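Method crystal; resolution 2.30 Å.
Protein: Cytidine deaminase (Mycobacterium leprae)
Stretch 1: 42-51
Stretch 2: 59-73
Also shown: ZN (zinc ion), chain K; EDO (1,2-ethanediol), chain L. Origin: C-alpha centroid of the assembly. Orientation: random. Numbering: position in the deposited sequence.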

# COMPACT_ATOMS: atom_id res chain seq x y z
N GLY D 42 -22.32 -18.15 6.27
CA GLY D 42 -21.85 -18.96 7.40
C GLY D 42 -20.46 -19.59 7.33
O GLY D 42 -20.02 -20.21 8.32
N ARG D 43 -19.78 -19.49 6.19
CA ARG D 43 -18.43 -20.07 6.10
C ARG D 43 -17.35 -19.25 6.81
O ARG D 43 -17.42 -18.00 6.89
CB ARG D 43 -18.00 -20.40 4.66
CG ARG D 43 -17.43 -19.25 3.88
CD ARG D 43 -17.28 -19.64 2.41
NE ARG D 43 -16.79 -18.53 1.61
CZ ARG D 43 -17.55 -17.58 1.06
NH1 ARG D 43 -16.97 -16.61 0.34
NH2 ARG D 43 -18.89 -17.59 1.20
N LEU D 44 -16.38 -19.98 7.32
CA LEU D 44 -15.25 -19.42 8.05
C LEU D 44 -14.11 -19.18 7.08
O LEU D 44 -13.68 -20.10 6.39
CB LEU D 44 -14.80 -20.38 9.14
CG LEU D 44 -14.20 -19.74 10.39
CD1 LEU D 44 -14.30 -20.71 11.56
CD2 LEU D 44 -12.77 -19.25 10.22
N ILE D 45 -13.61 -17.95 7.03
CA ILE D 45 -12.38 -17.67 6.32
C ILE D 45 -11.30 -17.13 7.25
O ILE D 45 -11.60 -16.75 8.38
CB ILE D 45 -12.60 -16.80 5.06
CG1 ILE D 45 -13.22 -15.43 5.40
CG2 ILE D 45 -13.42 -17.60 4.04
CD1 ILE D 45 -13.46 -14.54 4.16
N THR D 46 -10.05 -17.17 6.80
CA THR D 46 -8.90 -16.76 7.63
C THR D 46 -7.88 -16.02 6.76
O THR D 46 -8.02 -15.98 5.54
CB THR D 46 -8.16 -17.95 8.20
OG1 THR D 46 -7.52 -18.65 7.12
CG2 THR D 46 -9.10 -18.88 8.97
N GLY D 47 -6.86 -15.46 7.41
CA GLY D 47 -5.80 -14.71 6.75
C GLY D 47 -4.66 -14.55 7.74
O GLY D 47 -4.89 -14.53 8.96
N VAL D 48 -3.44 -14.47 7.22
CA VAL D 48 -2.24 -14.23 8.02
C VAL D 48 -1.49 -13.06 7.42
O VAL D 48 -1.61 -12.79 6.20
CB VAL D 48 -1.28 -15.45 8.02
CG1 VAL D 48 -1.95 -16.65 8.67
CG2 VAL D 48 -0.81 -15.78 6.59
N ASN D 49 -0.71 -12.37 8.25
CA ASN D 49 0.06 -11.27 7.70
C ASN D 49 1.21 -11.78 6.90
O ASN D 49 1.77 -12.81 7.24
CB ASN D 49 0.52 -10.25 8.75
CG ASN D 49 1.34 -10.87 9.90
OD1 ASN D 49 1.15 -12.03 10.33
ND2 ASN D 49 2.21 -10.03 10.46
N VAL D 50 1.56 -11.05 5.83
CA VAL D 50 2.73 -11.39 5.01
C VAL D 50 3.69 -10.19 4.78
O VAL D 50 3.42 -9.28 3.97
CB VAL D 50 2.31 -12.08 3.69
CG1 VAL D 50 3.52 -12.63 2.97
CG2 VAL D 50 1.32 -13.23 3.97
N GLU D 51 4.82 -10.19 5.49
CA GLU D 51 5.72 -9.04 5.43
C GLU D 51 6.61 -9.05 4.19
O GLU D 51 6.67 -10.03 3.46
CB GLU D 51 6.51 -8.89 6.74
CG GLU D 51 5.58 -8.60 7.90
CD GLU D 51 6.25 -8.34 9.23
OE1 GLU D 51 7.41 -8.76 9.45
OE2 GLU D 51 5.59 -7.72 10.08
N LEU D 59 1.40 -7.15 3.64
CA LEU D 59 -0.03 -7.44 3.67
C LEU D 59 -0.49 -7.76 5.09
O LEU D 59 0.10 -8.63 5.75
CB LEU D 59 -0.32 -8.67 2.79
CG LEU D 59 -0.12 -8.45 1.30
CD1 LEU D 59 -0.22 -9.72 0.51
CD2 LEU D 59 -1.15 -7.47 0.87
N CYS D 60 -1.54 -7.08 5.57
CA CYS D 60 -2.07 -7.40 6.90
C CYS D 60 -2.85 -8.70 6.82
O CYS D 60 -3.22 -9.14 5.73
CB CYS D 60 -2.96 -6.30 7.44
SG CYS D 60 -2.08 -4.74 7.90
N ALA D 61 -3.07 -9.32 7.98
CA ALA D 61 -3.89 -10.52 8.08
C ALA D 61 -5.26 -10.30 7.43
O ALA D 61 -5.74 -11.17 6.69
CB ALA D 61 -4.04 -10.96 9.58
N GLU D 62 -5.87 -9.13 7.67
CA GLU D 62 -7.20 -8.78 7.15
C GLU D 62 -7.22 -8.72 5.62
O GLU D 62 -8.20 -9.16 5.01
CB GLU D 62 -7.73 -7.46 7.76
CG GLU D 62 -7.81 -7.45 9.30
CD GLU D 62 -6.55 -6.91 9.93
OE1 GLU D 62 -5.45 -7.44 9.64
OE2 GLU D 62 -6.64 -5.93 10.70
N CYS D 63 -6.16 -8.16 5.02
CA CYS D 63 -5.92 -8.23 3.54
C CYS D 63 -5.98 -9.69 3.04
O CYS D 63 -6.64 -9.98 2.03
CB CYS D 63 -4.55 -7.66 3.17
SG CYS D 63 -4.29 -5.89 3.52
N SER D 64 -5.29 -10.61 3.75
CA SER D 64 -5.19 -11.96 3.26
C SER D 64 -6.56 -12.57 3.26
O SER D 64 -6.96 -13.23 2.29
CB SER D 64 -4.20 -12.80 4.05
OG SER D 64 -2.89 -12.38 3.81
N MET D 65 -7.31 -12.26 4.31
CA MET D 65 -8.66 -12.76 4.50
C MET D 65 -9.63 -12.25 3.45
O MET D 65 -10.44 -13.01 2.94
CB MET D 65 -9.17 -12.42 5.91
CG MET D 65 -10.61 -12.85 6.11
SD MET D 65 -11.28 -12.34 7.70
CE MET D 65 -11.25 -10.56 7.51
N ILE D 66 -9.53 -10.97 3.15
CA ILE D 66 -10.26 -10.38 2.03
C ILE D 66 -10.00 -11.14 0.72
O ILE D 66 -10.94 -11.54 0.04
CB ILE D 66 -10.06 -8.84 1.94
CG1 ILE D 66 -10.76 -8.14 3.13
CG2 ILE D 66 -10.56 -8.27 0.62
CD1 ILE D 66 -12.26 -8.44 3.27
N SER D 67 -8.74 -11.40 0.39
CA SER D 67 -8.42 -12.25 -0.78
C SER D 67 -9.06 -13.64 -0.73
O SER D 67 -9.40 -14.20 -1.77
CB SER D 67 -6.91 -12.43 -0.92
OG SER D 67 -6.33 -11.16 -1.10
N ALA D 68 -9.18 -14.20 0.48
CA ALA D 68 -9.80 -15.50 0.63
C ALA D 68 -11.32 -15.38 0.39
O ALA D 68 -11.93 -16.25 -0.23
CB ALA D 68 -9.46 -16.12 2.02
N LEU D 69 -11.91 -14.28 0.86
CA LEU D 69 -13.32 -14.01 0.67
C LEU D 69 -13.71 -14.13 -0.81
O LEU D 69 -14.70 -14.81 -1.14
CB LEU D 69 -13.67 -12.62 1.19
CG LEU D 69 -15.06 -12.06 0.92
CD1 LEU D 69 -16.15 -12.88 1.65
CD2 LEU D 69 -15.07 -10.61 1.33
N TYR D 70 -12.94 -13.47 -1.68
CA TYR D 70 -13.14 -13.53 -3.12
C TYR D 70 -12.71 -14.86 -3.73
O TYR D 70 -13.42 -15.39 -4.57
CB TYR D 70 -12.59 -12.27 -3.83
CG TYR D 70 -13.49 -11.12 -3.45
CD1 TYR D 70 -14.72 -10.93 -4.12
CD2 TYR D 70 -13.19 -10.30 -2.34
CE1 TYR D 70 -15.61 -9.92 -3.73
CE2 TYR D 70 -14.07 -9.28 -1.96
CZ TYR D 70 -15.28 -9.11 -2.64
OH TYR D 70 -16.16 -8.12 -2.25
N ALA D 71 -11.61 -15.43 -3.23
CA ALA D 71 -11.11 -16.71 -3.76
C ALA D 71 -12.19 -17.80 -3.61
O ALA D 71 -12.35 -18.59 -4.51
CB ALA D 71 -9.80 -17.12 -3.08
N THR D 72 -12.96 -17.76 -2.52
CA THR D 72 -14.03 -18.71 -2.27
C THR D 72 -15.43 -18.25 -2.73
O THR D 72 -16.42 -18.85 -2.33
CB THR D 72 -14.07 -19.14 -0.76
OG1 THR D 72 -14.25 -17.99 0.06
CG2 THR D 72 -12.77 -19.87 -0.32
N GLY D 73 -15.53 -17.21 -3.55
CA GLY D 73 -16.82 -16.85 -4.20
C GLY D 73 -17.50 -15.55 -3.78
O GLY D 73 -18.63 -15.28 -4.16
ZN ZN K . -4.04 -3.65 8.77
C1 EDO L . -3.65 -5.61 12.65
O1 EDO L . -3.88 -6.87 11.97
C2 EDO L . -3.45 -4.53 11.61
O2 EDO L . -4.57 -4.50 10.69

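The strand 44-48 runs over the helix 61-71 in a roughly antiparallel sense, at 139°, and the two axes come within 5.4 Å. So close an approach needs a hollow in the strand, and Gly47 supplies it. Gly47 CA lies 3.5 Å from Ala61 O and 3.7 Å from Ser64 CB, and the CA atoms of Gly47 and Met65 are 4.1 Å apart. A CB on Gly47 would point toward the helix and sit 2.3 Å from Ala61 O and 2.4 Å from Met65 N, so the missing side chain is what lets the backbones touch. The touching surfaces are partly polar: Met65 CA approaches Thr46 O at 3.4 Å and Gly47 CA approaches Ala61 O at 3.5 Å, both CA-H...O contacts.

Beyond the glycine, toward the C-terminal part of the helix, a bump replaces the hollow. Ile45 points at the helix and settles among three residues: its CG1 is 3.7 Å from Met65 CG, its CD1 3.5 Å from Leu69 CB, and its CB 4.4 Å from Ala68 CB. Ala68, also directed toward the strand, packs its CB 3.8 Å from Thr46 O.

Each end is tied by polar groups. Arg43 reaches the C-terminal end of the helix, where its NE and NH1 both donate to Thr72 OG1, at 3.0 and 3.1 Å; that hydroxyl in turn donates to Ala68 O at 2.9 Å. A weak bond joins Arg43 NH1 to Leu69 O at 3.3 Å. At the other end, Val50 and Leu59 form a single antiparallel bridge, with Val50 N to Leu59 O at 2.8 Å and Leu59 N to Val50 O at 3.0 Å, fixing the register just before the helix begins. Between bridge and glycine, Ser64 OG lies 2.7 Å from Val48 O, a small polar side chain fitted against the strand backbone.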